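Long-range contacts in putative NAD(P)H nitroreductase ydfN (Bacillus subtilis, PDB 3BEM), which is a putative FMN-dependent NAD(P)H nitroreductase that may contribute to the breakdown and detoxification of aromatic compounds: residues Ala53-His58 with Thr127-Tyr131; Leu91-Gln97 with Asp184-Met190; Ser25-Leu30 with Thr193-Lys198. The protein carries 3 engineered substitutions. All coordinates share one frame. Where two conformers were deposited one is given. Residue numbers count along the deposited sequence, not the author numbering.

In the fold
From the N terminus, the chain leaves helix 12-22 into the loop Ser25-Leu30. Interaction 3 joins that loop to Thr193-Lys198, at the end of strand 186-195, and so closes a loop of 162 residues. Interactions 1 and 2 are both nested inside it. Interaction 1 joins the loop ahead of strand 59-64 to helix 117-134. Interaction 2 pairs strands 88-95 and 186-195 of the antiparallel sheet. The two cross along the chain, and they touch where His58 O meets Asp95 N. Interactions 2 and 3 share strand 186-195. Interactions 1 and 3 lie on opposite sides of the chain's centre, each beside a different FMN of the homodimer.

Interaction 1: residues Ala53-His58 with Thr127-Tyr131; sequences AFNLQH and TVSFY. With FMN (flavin mononucleotide), chain E.
Phe54 and Asn55 both have positive phi, an unusual pair of left-handed residues (phi/psi 59/19° and 55/29°) in an otherwise irregular loop. Leu56 N donates to Ala53 O at 3.0 Å and closes this turn. Gln57 is left-handed too (54/60°), and its NE2 donates to Asn55 O at 3.0 Å. The turn directs Phe54, rotamer m, at the helical residues Thr127-Tyr131. The closest CA atoms are those of Phe54 and Thr127, 6.9 Å apart.

Phe54, Phe130 and Tyr131 form an aromatic cluster. Phe54 CZ lies over one face of the Phe130 ring, 3.6 Å from its CG. The centroids are 5.0 Å apart and the planes meet at 55°. Phe54 CD2 approaches Tyr131 CE1 at 3.7 Å, with planes at 64°. Phe130 (t) and Tyr131 (m) both reach the Phe54 ring. Leu56 CD1 packs on Tyr131 CE1 (3.6 Å) and on Thr127 CG2 (3.8 Å). The polar link is a hydrogen bond between His58 NE2 and Tyr131 OH, 2.9 Å. Thr127 OG1 bonds to Tyr106, which also bonds to Phe54 O.

Ala53, Phe54 and Asn55 belong to the FMN pocket at the dimer interface. Ala53 N lies 3.1 Å from C8 of the flavin, which is also hydrogen-bonded by Arg23 and Ser25 of the second subunit. The loop thus backs the flavin with one side and packs on helix 117-134 with the other. Helix 102-111 borders Leu56 and Thr127, helix 136-161 borders Ala53 and His58, and strand 59-64 follows directly.

Interaction 2: residues Leu91-Gln97 with Asp184-Met190; sequences LVLGDKQ and DQFEVVM
Backbone hydrogen bonds pair the antiparallel strands 91-95 and 186-190. Val92 N donates to Met190 O at 2.8 Å. Gly94 and Glu187 bond both ways: Gly94 N to Glu187 O and Glu187 N to Gly94 O, each 2.9 Å. Val92 O accepts from Val189 N at 2.8 Å and weakly from Met190 N at 3.4 Å. Val189 and Met190 therefore both face Val92, a classic beta bulge, with Val189 at phi/psi -78/-39°. Leu93 with Val188 and Asp95 with Phe186 are non-hydrogen-bonded pairs, with CA atoms 4.7 and 4.6 Å apart. The strand axes approach to 4.4 Å at 143°.

Beyond the strands, Lys96 N donates to Gln185 O at 2.9 Å. Asp95, rotamer t, takes Gln185 NE2 on OD1 at 2.9 Å. The same OD1 accepts Gln97 N at 2.9 Å, forming an Asx turn. Lys96 NZ donates weakly to Asp184 O (3.2 Å). A water bridges Lys96 NZ (2.6 Å) and Glu187 OE1 (2.5 Å); Glu187 also forms a salt bridge with Arg140.

On one face, Leu93 CD2 meets Val188 CG2 at 3.8 Å, and Asp95 CB lies 3.8 Å from Phe186 CE1. Leu91 adds to this apolar side, where helix 173-180 lies. On the other, Val92 CG2 meets Met190 CG (selenomethionine) at 3.7 Å. Helix 136-161 covers Val189 and Met190. Gly94 has Val189 CG2 3.7 Å from its N; a CB there would be tight.

The chemistry is graded: apolar where helices flank the nitroreductase sheet, polar, with a bridging water, where strand 91-95 stops and strand 186-190 begins.

Interaction 3: residues Ser25-Leu30 with Thr193-Lys198; sequences SASNFL and TIGKEK. With FMN (flavin mononucleotide), chain G.
The charged and polar side-chain contacts centre on Glu197, whose extended side chain (chi1 and chi2 both t) reaches the loop at Ala26-Asn28. Its OE2 accepts Ser27 N at 2.8 Å, Ser27 OG at 3.1 Å and Asn28 N at 3.3 Å. Its OE1 forms a salt bridge with Arg202. Next to it, Lys198 N donates to Asn28 OD1 at 3.3 Å.

A backbone link follows farther along. Leu30 N donates to Lys196 O at 2.8 Å. Phe29 CA makes a CA-H...O contact with Lys196 O at 3.4 Å. The nearest CA atoms are those of Phe29 and Glu197, 4.5 Å apart. The two segments run 68° apart from end to end.

Two waters add bridges. One donates to Ser25 O and Glu197 OE1, both at 2.8 Å. The other donates to Leu30 O (2.7 Å) and accepts from Lys196 N (2.9 Å).

Packing rests on Phe29, rotamer m. Its CE1 lies 3.4 Å from Gly195 N and its CE2 3.2 Å from Thr193 OG1. A CB on Gly195 would clash with this ring. Leu30 CD1 touches Lys198 CB at 3.9 Å.

At the start of the loop, Ser25 N donates to FMN O3P at 2.8 Å and Ser25 OG to O2P at 2.7 Å. Arg23, Lys82, Arg205 and Arg208 also bond this FMN. The contact thus joins the end of strand 186-195 to the loop whose Ser25 binds the FMN phosphate, in the FMN site of this nitroreductase-family protein.

Interaction 1: residues Ala53-His58 with Thr127-Tyr131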
loop_
_atom_site.group_PDB
_atom_site.type_symbol
_atom_site.label_atom_id
_atom_site.label_comp_id
_atom_site.label_asym_id
_atom_site.label_seq_id
_atom_site.Cartn_x
_atom_site.Cartn_y
_atom_site.Cartn_z
ATOM N N ALA B 53 -10.815 -3.048 1.451
ATOM C CA ALA B 53 -11.585 -3.803 2.447
ATOM C C ALA B 53 -13.067 -3.638 2.135
ATOM O O ALA B 53 -13.528 -2.536 1.970
ATOM C CB ALA B 53 -11.302 -3.273 3.824
ATOM N N PHE B 54 -13.777 -4.766 2.011
ATOM C CA PHE B 54 -15.219 -4.786 1.751
ATOM C C PHE B 54 -15.612 -4.082 0.459
ATOM O O PHE B 54 -16.776 -3.697 0.283
ATOM C CB PHE B 54 -15.996 -4.160 2.947
ATOM C CG PHE B 54 -15.710 -4.815 4.284
ATOM C CD1 PHE B 54 -16.422 -5.921 4.691
ATOM C CD2 PHE B 54 -14.720 -4.315 5.112
ATOM C CE1 PHE B 54 -16.142 -6.505 5.906
ATOM C CE2 PHE B 54 -14.426 -4.906 6.326
ATOM C CZ PHE B 54 -15.141 -6.001 6.717
ATOM N N ASN B 55 -14.643 -3.882 -0.449
ATOM C CA ASN B 55 -14.844 -3.118 -1.680
ATOM C C ASN B 55 -15.380 -1.715 -1.423
ATOM O O ASN B 55 -16.132 -1.193 -2.220
ATOM C CB ASN B 55 -15.753 -3.876 -2.608
ATOM C CG ASN B 55 -15.780 -3.320 -4.009
ATOM O OD1 ASN B 55 -14.761 -2.852 -4.525
ATOM N ND2 ASN B 55 -16.988 -3.361 -4.652
ATOM N N LEU B 56 -15.044 -1.143 -0.258
ATOM C CA LEU B 56 -15.517 0.191 0.093
ATOM C C LEU B 56 -14.802 1.321 -0.655
ATOM O O LEU B 56 -15.298 2.448 -0.669
ATOM C CB LEU B 56 -15.442 0.413 1.598
ATOM C CG LEU B 56 -16.453 -0.387 2.411
ATOM C CD1 LEU B 56 -16.089 -0.210 3.837
ATOM C CD2 LEU B 56 -17.883 0.115 2.135
ATOM N N GLN B 57 -13.641 1.022 -1.287
ATOM C CA GLN B 57 -13.005 2.010 -2.171
ATOM C C GLN B 57 -12.802 3.372 -1.408
ATOM O O GLN B 57 -13.274 4.449 -1.808
ATOM C CB GLN B 57 -13.814 2.123 -3.433
ATOM C CG GLN B 57 -13.866 0.835 -4.205
ATOM C CD GLN B 57 -14.975 0.828 -5.247
ATOM O OE1 GLN B 57 -14.847 1.502 -6.247
ATOM N NE2 GLN B 57 -16.093 0.100 -4.981
ATOM N N HIS B 58 -12.041 3.265 -0.324
ATOM C CA HIS B 58 -11.784 4.305 0.654
ATOM C C HIS B 58 -11.056 5.530 0.102
ATOM O O HIS B 58 -11.127 6.599 0.698
ATOM C CB HIS B 58 -10.945 3.772 1.820
ATOM C CG HIS B 58 -11.471 2.519 2.435
ATOM N ND1 HIS B 58 -11.512 1.320 1.747
ATOM C CD2 HIS B 58 -11.932 2.257 3.679
ATOM C CE1 HIS B 58 -11.977 0.378 2.546
ATOM N NE2 HIS B 58 -12.258 0.921 3.727
ATOM N N THR B 127 -20.979 -5.016 7.004
ATOM C CA THR B 127 -19.893 -4.078 6.728
ATOM C C THR B 127 -19.935 -2.880 7.666
ATOM O O THR B 127 -18.959 -2.531 8.295
ATOM C CB THR B 127 -19.909 -3.592 5.251
ATOM O OG1 THR B 127 -19.692 -4.713 4.383
ATOM C CG2 THR B 127 -18.804 -2.552 5.001
ATOM N N VAL B 128 -21.101 -2.274 7.796
ATOM C CA VAL B 128 -21.262 -1.130 8.696
ATOM C C VAL B 128 -20.923 -1.489 10.144
ATOM O O VAL B 128 -20.156 -0.784 10.813
ATOM C CB VAL B 128 -22.670 -0.538 8.534
ATOM C CG1 VAL B 128 -22.936 0.587 9.521
ATOM C CG2 VAL B 128 -22.814 -0.057 7.091
ATOM N N SER B 129 -21.462 -2.606 10.624
ATOM C CA SER B 129 -21.194 -2.984 11.980
ATOM C C SER B 129 -19.741 -3.399 12.219
ATOM O O SER B 129 -19.247 -3.171 13.289
ATOM C CB SER B 129 -22.172 -4.067 12.471
ATOM O OG SER B 129 -21.895 -5.304 11.869
ATOM N N PHE B 130 -19.075 -3.987 11.230
ATOM C CA PHE B 130 -17.641 -4.277 11.352
ATOM C C PHE B 130 -16.865 -2.997 11.742
ATOM O O PHE B 130 -16.069 -3.001 12.676
ATOM C CB PHE B 130 -17.075 -4.852 10.054
ATOM C CG PHE B 130 -15.717 -5.465 10.207
ATOM C CD1 PHE B 130 -14.574 -4.707 10.052
ATOM C CD2 PHE B 130 -15.578 -6.812 10.507
ATOM C CE1 PHE B 130 -13.317 -5.254 10.177
ATOM C CE2 PHE B 130 -14.322 -7.374 10.642
ATOM C CZ PHE B 130 -13.186 -6.586 10.497
ATOM N N TYR B 131 -17.122 -1.896 11.050
ATOM C CA TYR B 131 -16.494 -0.635 11.345
ATOM C C TYR B 131 -16.988 0.007 12.642
ATOM O O TYR B 131 -16.204 0.337 13.511
ATOM C CB TYR B 131 -16.667 0.363 10.186
ATOM C CG TYR B 131 -15.716 0.077 9.030
ATOM C CD1 TYR B 131 -15.902 -1.033 8.196
ATOM C CD2 TYR B 131 -14.586 0.869 8.831
ATOM C CE1 TYR B 131 -15.033 -1.293 7.145
ATOM C CE2 TYR B 131 -13.701 0.617 7.752
ATOM C CZ TYR B 131 -13.918 -0.481 6.940
ATOM O OH TYR B 131 -13.010 -0.741 5.939
HETATM N N1 FMN E . -11.475 -10.604 1.849
HETATM C C2 FMN E . -11.935 -11.613 2.671
HETATM O O2 FMN E . -12.470 -12.609 2.163
HETATM N N3 FMN E . -11.813 -11.512 4.049
HETATM C C4 FMN E . -11.240 -10.397 4.646
HETATM O O4 FMN E . -10.993 -10.465 5.869
HETATM C C4A FMN E . -10.780 -9.355 3.792
HETATM N N5 FMN E . -10.203 -8.201 4.319
HETATM C C5A FMN E . -9.675 -7.243 3.457
HETATM C C6 FMN E . -9.013 -6.118 3.976
HETATM C C7 FMN E . -8.496 -5.090 3.149
HETATM C C7M FMN E . -7.316 -4.281 3.653
HETATM C C8 FMN E . -8.625 -5.238 1.773
HETATM C C8M FMN E . -7.603 -4.596 0.890
HETATM C C9 FMN E . -9.282 -6.361 1.242
HETATM C C9A FMN E . -9.817 -7.379 2.052
HETATM N N10 FMN E . -10.448 -8.498 1.519
HETATM C C10 FMN E . -10.890 -9.487 2.388
HETATM C "C1'" FMN E . -10.772 -8.574 0.031
HETATM C "C2'" FMN E . -11.764 -7.480 -0.460
HETATM O "O2'" FMN E . -13.112 -7.828 -0.159
HETATM C "C3'" FMN E . -11.583 -7.300 -1.983
HETATM O "O3'" FMN E . -10.273 -6.733 -2.189
HETATM C "C4'" FMN E . -12.709 -6.508 -2.687
HETATM O "O4'" FMN E . -13.985 -7.114 -2.525
HETATM C "C5'" FMN E . -12.546 -6.403 -4.219
HETATM O "O5'" FMN E . -12.262 -7.643 -4.888
HETATM P P FMN E . -11.074 -7.617 -5.972
HETATM O O1P FMN E . -10.865 -8.933 -6.544
HETATM O O2P FMN E . -11.475 -6.792 -7.088
HETATM O O3P FMN E . -9.921 -7.176 -5.175
#

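Interaction 2: residues Leu91-Gln97 with Asp184-Met190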
loop_
_atom_site.group_PDB
_atom_site.type_symbol
_atom_site.label_atom_id
_atom_site.label_comp_id
_atom_site.label_asym_id
_atom_site.label_seq_id
_atom_site.Cartn_x
_atom_site.Cartn_y
_atom_site.Cartn_z
ATOM N N LEU B 91 -2.607 14.456 -3.579
ATOM C CA LEU B 91 -2.884 14.146 -2.196
ATOM C C LEU B 91 -3.721 12.910 -2.179
ATOM O O LEU B 91 -4.781 12.854 -2.786
ATOM C CB LEU B 91 -3.562 15.333 -1.499
ATOM C CG LEU B 91 -2.640 16.538 -1.224
ATOM C CD1 LEU B 91 -1.414 16.132 -0.333
ATOM C CD2 LEU B 91 -2.258 17.266 -2.567
ATOM N N VAL B 92 -3.215 11.901 -1.500
ATOM C CA VAL B 92 -3.896 10.643 -1.376
ATOM C C VAL B 92 -4.698 10.678 -0.076
ATOM O O VAL B 92 -4.148 10.741 1.012
ATOM C CB VAL B 92 -2.915 9.450 -1.362
ATOM C CG1 VAL B 92 -3.714 8.119 -1.406
ATOM C CG2 VAL B 92 -1.859 9.551 -2.528
ATOM N N LEU B 93 -6.026 10.655 -0.216
ATOM C CA LEU B 93 -6.943 10.751 0.892
ATOM C C LEU B 93 -7.569 9.392 1.180
ATOM O O LEU B 93 -7.816 8.608 0.275
ATOM C CB LEU B 93 -8.094 11.726 0.570
ATOM C CG LEU B 93 -7.679 13.124 0.137
ATOM C CD1 LEU B 93 -8.905 14.033 -0.119
ATOM C CD2 LEU B 93 -6.664 13.736 1.189
ATOM N N GLY B 94 -7.834 9.144 2.459
ATOM C CA GLY B 94 -8.610 8.010 2.874
ATOM C C GLY B 94 -9.854 8.448 3.624
ATOM O O GLY B 94 -9.781 9.189 4.600
ATOM N N ASP B 95 -11.010 8.001 3.161
ATOM C CA ASP B 95 -12.271 8.325 3.844
ATOM C C ASP B 95 -12.439 7.534 5.140
ATOM O O ASP B 95 -12.643 6.328 5.120
ATOM C CB ASP B 95 -13.395 8.014 2.901
ATOM C CG ASP B 95 -14.724 8.517 3.347
ATOM O OD1 ASP B 95 -14.848 9.114 4.425
ATOM O OD2 ASP B 95 -15.680 8.334 2.542
ATOM N N LYS B 96 -12.407 8.251 6.272
ATOM C CA LYS B 96 -12.644 7.666 7.583
ATOM C C LYS B 96 -14.097 7.218 7.778
ATOM O O LYS B 96 -14.391 6.423 8.674
ATOM C CB LYS B 96 -12.238 8.661 8.669
ATOM C CG LYS B 96 -10.744 8.910 8.737
ATOM C CD LYS B 96 -10.347 9.956 9.781
ATOM C CE LYS B 96 -10.773 11.336 9.438
ATOM N NZ LYS B 96 -10.226 12.350 10.417
ATOM N N GLN B 97 -14.992 7.681 6.930
ATOM C CA GLN B 97 -16.420 7.255 6.946
ATOM C C GLN B 97 -16.792 6.420 5.711
ATOM O O GLN B 97 -17.955 6.384 5.293
ATOM C CB GLN B 97 -17.332 8.499 7.045
ATOM C CG GLN B 97 -17.053 9.343 8.260
ATOM C CD GLN B 97 -17.166 8.550 9.565
ATOM O OE1 GLN B 97 -16.293 8.620 10.422
ATOM N NE2 GLN B 97 -18.232 7.778 9.699
ATOM N N ASP B 184 -13.209 17.158 6.776
ATOM C CA ASP B 184 -12.691 16.492 7.972
ATOM C C ASP B 184 -12.704 14.980 7.910
ATOM O O ASP B 184 -11.877 14.334 8.572
ATOM C CB ASP B 184 -13.451 16.894 9.251
ATOM C CG ASP B 184 -13.011 16.060 10.505
ATOM O OD1 ASP B 184 -11.838 16.187 10.961
ATOM O OD2 ASP B 184 -13.840 15.260 11.032
ATOM N N GLN B 185 -13.631 14.418 7.151
ATOM C CA GLN B 185 -13.760 12.977 7.130
ATOM C C GLN B 185 -12.601 12.288 6.394
ATOM O O GLN B 185 -12.482 11.106 6.484
ATOM C CB GLN B 185 -15.071 12.526 6.504
ATOM C CG GLN B 185 -15.154 12.706 5.042
ATOM C CD GLN B 185 -16.553 12.473 4.546
ATOM O OE1 GLN B 185 -17.337 13.415 4.464
ATOM N NE2 GLN B 185 -16.886 11.217 4.225
ATOM N N PHE B 186 -11.791 13.042 5.671
ATOM C CA PHE B 186 -10.670 12.492 4.928
ATOM C C PHE B 186 -9.384 12.649 5.683
ATOM O O PHE B 186 -9.067 13.748 6.127
ATOM C CB PHE B 186 -10.556 13.164 3.572
ATOM C CG PHE B 186 -11.735 12.915 2.700
ATOM C CD1 PHE B 186 -11.889 11.715 2.049
ATOM C CD2 PHE B 186 -12.695 13.887 2.556
ATOM C CE1 PHE B 186 -13.030 11.470 1.268
ATOM C CE2 PHE B 186 -13.819 13.674 1.780
ATOM C CZ PHE B 186 -13.991 12.475 1.135
ATOM N N GLU B 187 -8.675 11.543 5.849
ATOM C CA GLU B 187 -7.300 11.560 6.263
ATOM C C GLU B 187 -6.389 11.855 5.079
ATOM O O GLU B 187 -6.582 11.255 4.022
ATOM C CB GLU B 187 -6.989 10.213 6.891
ATOM C CG GLU B 187 -5.611 10.036 7.413
ATOM C CD GLU B 187 -5.368 10.672 8.749
ATOM O OE1 GLU B 187 -6.351 10.985 9.486
ATOM O OE2 GLU B 187 -4.150 10.903 9.022
ATOM N N VAL B 188 -5.425 12.775 5.232
ATOM C CA VAL B 188 -4.419 12.994 4.212
ATOM C C VAL B 188 -3.304 11.948 4.433
ATOM O O VAL B 188 -2.441 12.093 5.305
ATOM C CB VAL B 188 -3.847 14.416 4.177
ATOM C CG1 VAL B 188 -2.933 14.576 2.962
ATOM C CG2 VAL B 188 -4.940 15.472 4.123
ATOM N N VAL B 189 -3.402 10.844 3.710
ATOM C CA VAL B 189 -2.585 9.659 3.967
ATOM C C VAL B 189 -1.152 9.807 3.425
ATOM O O VAL B 189 -0.214 9.410 4.073
ATOM C CB VAL B 189 -3.272 8.412 3.434
ATOM C CG1 VAL B 189 -2.343 7.125 3.515
ATOM C CG2 VAL B 189 -4.701 8.239 4.112
HETATM N N MSE B 190 -1.016 10.417 2.265
HETATM C CA MSE B 190 0.288 10.709 1.690
HETATM C C MSE B 190 0.162 11.705 0.582
HETATM O O MSE B 190 -0.930 11.999 0.130
HETATM C CB MSE B 190 1.036 9.439 1.217
HETATM C CG MSE B 190 0.694 8.728 0.057
HETATM SE SE MSE B 190 2.076 7.209 -0.085
HETATM C CE MSE B 190 0.995 6.151 1.071
HETATM O O HOH W 1 -7.655 12.851 10.543
#

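Interaction 3: residues Ser25-Leu30 with Thr193-Lys198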
loop_
_atom_site.group_PDB
_atom_site.type_symbol
_atom_site.label_atom_id
_atom_site.label_comp_id
_atom_site.label_asym_id
_atom_site.label_seq_id
_atom_site.Cartn_x
_atom_site.Cartn_y
_atom_site.Cartn_z
ATOM N N SER B 25 12.322 6.415 -6.180
ATOM C CA SER B 25 11.627 7.563 -5.609
ATOM C C SER B 25 12.406 8.785 -6.078
ATOM O O SER B 25 13.633 8.883 -5.840
ATOM C CB SER B 25 11.562 7.485 -4.094
ATOM O OG SER B 25 10.760 6.388 -3.686
ATOM N N ALA B 26 11.751 9.699 -6.778
ATOM C CA ALA B 26 12.458 10.874 -7.337
ATOM C C ALA B 26 12.967 11.850 -6.297
ATOM O O ALA B 26 12.262 12.192 -5.347
ATOM C CB ALA B 26 11.555 11.622 -8.307
ATOM N N SER B 27 14.182 12.306 -6.473
ATOM C CA SER B 27 14.681 13.375 -5.601
ATOM C C SER B 27 14.525 14.757 -6.226
ATOM O O SER B 27 14.475 15.739 -5.493
ATOM C CB SER B 27 16.139 13.139 -5.183
ATOM O OG SER B 27 16.967 13.040 -6.309
ATOM N N ASN B 28 14.451 14.804 -7.553
ATOM C CA ASN B 28 14.296 16.036 -8.312
ATOM C C ASN B 28 13.281 15.773 -9.392
ATOM O O ASN B 28 13.008 14.611 -9.702
ATOM C CB ASN B 28 15.633 16.460 -8.968
ATOM C CG ASN B 28 16.152 15.450 -10.046
ATOM O OD1 ASN B 28 15.872 15.579 -11.278
ATOM N ND2 ASN B 28 16.965 14.491 -9.592
ATOM N N PHE B 29 12.725 16.836 -9.965
ATOM C CA PHE B 29 12.004 16.732 -11.225
ATOM C C PHE B 29 12.495 17.821 -12.179
ATOM O O PHE B 29 12.959 18.876 -11.729
ATOM C CB PHE B 29 10.496 16.882 -11.010
ATOM C CG PHE B 29 9.908 15.816 -10.179
ATOM C CD1 PHE B 29 9.713 14.557 -10.735
ATOM C CD2 PHE B 29 9.501 16.050 -8.881
ATOM C CE1 PHE B 29 9.127 13.534 -9.997
ATOM C CE2 PHE B 29 8.994 15.066 -8.109
ATOM C CZ PHE B 29 8.748 13.785 -8.675
ATOM N N LEU B 30 12.352 17.539 -13.472
ATOM C CA LEU B 30 12.694 18.412 -14.574
ATOM C C LEU B 30 11.493 19.196 -15.126
ATOM O O LEU B 30 10.378 18.701 -15.194
ATOM C CB LEU B 30 13.319 17.625 -15.725
ATOM C CG LEU B 30 14.683 16.964 -15.472
ATOM C CD1 LEU B 30 15.017 16.024 -16.631
ATOM C CD2 LEU B 30 15.789 18.007 -15.301
ATOM N N THR B 193 4.400 13.180 -5.545
ATOM C CA THR B 193 4.772 13.992 -6.700
ATOM C C THR B 193 5.002 13.090 -7.881
ATOM O O THR B 193 5.492 11.962 -7.739
ATOM C CB THR B 193 5.995 14.880 -6.450
ATOM O OG1 THR B 193 7.010 14.165 -5.761
ATOM C CG2 THR B 193 5.612 16.097 -5.669
ATOM N N ILE B 194 4.695 13.601 -9.081
ATOM C CA ILE B 194 4.909 12.871 -10.318
ATOM C C ILE B 194 5.569 13.808 -11.329
ATOM O O ILE B 194 5.299 15.009 -11.356
ATOM C CB ILE B 194 3.573 12.267 -10.852
ATOM C CG1 ILE B 194 3.850 11.399 -12.072
ATOM C CG2 ILE B 194 2.533 13.400 -11.172
ATOM C CD1 ILE B 194 2.664 10.564 -12.482
ATOM N N GLY B 195 6.465 13.266 -12.162
ATOM C CA GLY B 195 7.155 14.026 -13.143
ATOM C C GLY B 195 8.223 13.220 -13.804
ATOM O O GLY B 195 8.120 12.002 -13.838
ATOM N N LYS B 196 9.238 13.898 -14.347
ATOM C CA LYS B 196 10.375 13.230 -15.003
ATOM C C LYS B 196 11.618 13.646 -14.235
ATOM O O LYS B 196 11.900 14.862 -14.082
ATOM C CB LYS B 196 10.488 13.608 -16.467
ATOM C CG LYS B 196 9.262 13.246 -17.340
ATOM C CD LYS B 196 8.955 11.749 -17.455
ATOM C CE LYS B 196 7.738 11.486 -18.421
ATOM N NZ LYS B 196 7.996 11.672 -19.857
ATOM N N GLU B 197 12.353 12.658 -13.740
ATOM C CA GLU B 197 13.613 12.904 -13.040
ATOM C C GLU B 197 14.771 12.786 -14.025
ATOM O O GLU B 197 14.731 11.935 -14.890
ATOM C CB GLU B 197 13.766 11.920 -11.881
ATOM C CG GLU B 197 15.089 12.035 -11.166
ATOM C CD GLU B 197 15.131 11.348 -9.845
ATOM O OE1 GLU B 197 14.839 10.142 -9.799
ATOM O OE2 GLU B 197 15.533 12.010 -8.854
ATOM N N LYS B 198 15.812 13.599 -13.878
ATOM C CA LYS B 198 17.039 13.363 -14.668
ATOM C C LYS B 198 17.772 12.118 -14.144
ATOM O O LYS B 198 18.215 12.102 -13.009
ATOM C CB LYS B 198 17.969 14.560 -14.631
ATOM C CG LYS B 198 19.194 14.348 -15.510
ATOM C CD LYS B 198 19.993 15.619 -15.712
ATOM C CE LYS B 198 20.880 15.455 -16.930
ATOM N NZ LYS B 198 22.113 16.253 -16.880
HETATM N N1 FMN G . 10.973 11.276 0.032
HETATM C C2 FMN G . 11.130 12.633 0.158
HETATM O O2 FMN G . 12.025 13.160 -0.514
HETATM N N3 FMN G . 10.316 13.369 0.979
HETATM C C4 FMN G . 9.340 12.779 1.767
HETATM O O4 FMN G . 8.559 13.528 2.390
HETATM C C4A FMN G . 9.177 11.401 1.637
HETATM N N5 FMN G . 8.220 10.742 2.414
HETATM C C5A FMN G . 8.015 9.396 2.176
HETATM C C6 FMN G . 6.964 8.766 2.867
HETATM C C7 FMN G . 6.710 7.410 2.637
HETATM C C7M FMN G . 5.388 6.852 3.156
HETATM C C8 FMN G . 7.488 6.670 1.758
HETATM C C8M FMN G . 6.963 5.343 1.218
HETATM C C9 FMN G . 8.567 7.272 1.111
HETATM C C9A FMN G . 8.807 8.635 1.290
HETATM N N10 FMN G . 9.860 9.279 0.607
HETATM C C10 FMN G . 9.987 10.652 0.764
HETATM C "C1'" FMN G . 10.798 8.468 -0.219
HETATM C "C2'" FMN G . 11.744 7.546 0.556
HETATM O "O2'" FMN G . 12.824 8.325 1.051
HETATM C "C3'" FMN G . 12.243 6.483 -0.411
HETATM O "O3'" FMN G . 11.091 5.694 -0.818
HETATM C "C4'" FMN G . 13.384 5.620 0.130
HETATM O "O4'" FMN G . 14.532 6.447 0.398
HETATM C "C5'" FMN G . 13.745 4.520 -0.906
HETATM O "O5'" FMN G . 14.123 5.064 -2.192
HETATM P P FMN G . 13.723 4.204 -3.487
HETATM O O1P FMN G . 14.403 2.879 -3.364
HETATM O O2P FMN G . 12.246 4.166 -3.330
HETATM O O3P FMN G . 14.203 4.990 -4.681
HETATM O O HOH W 2 15.863 8.878 -7.475
HETATM O O HOH W 3 8.772 16.740 -14.231
#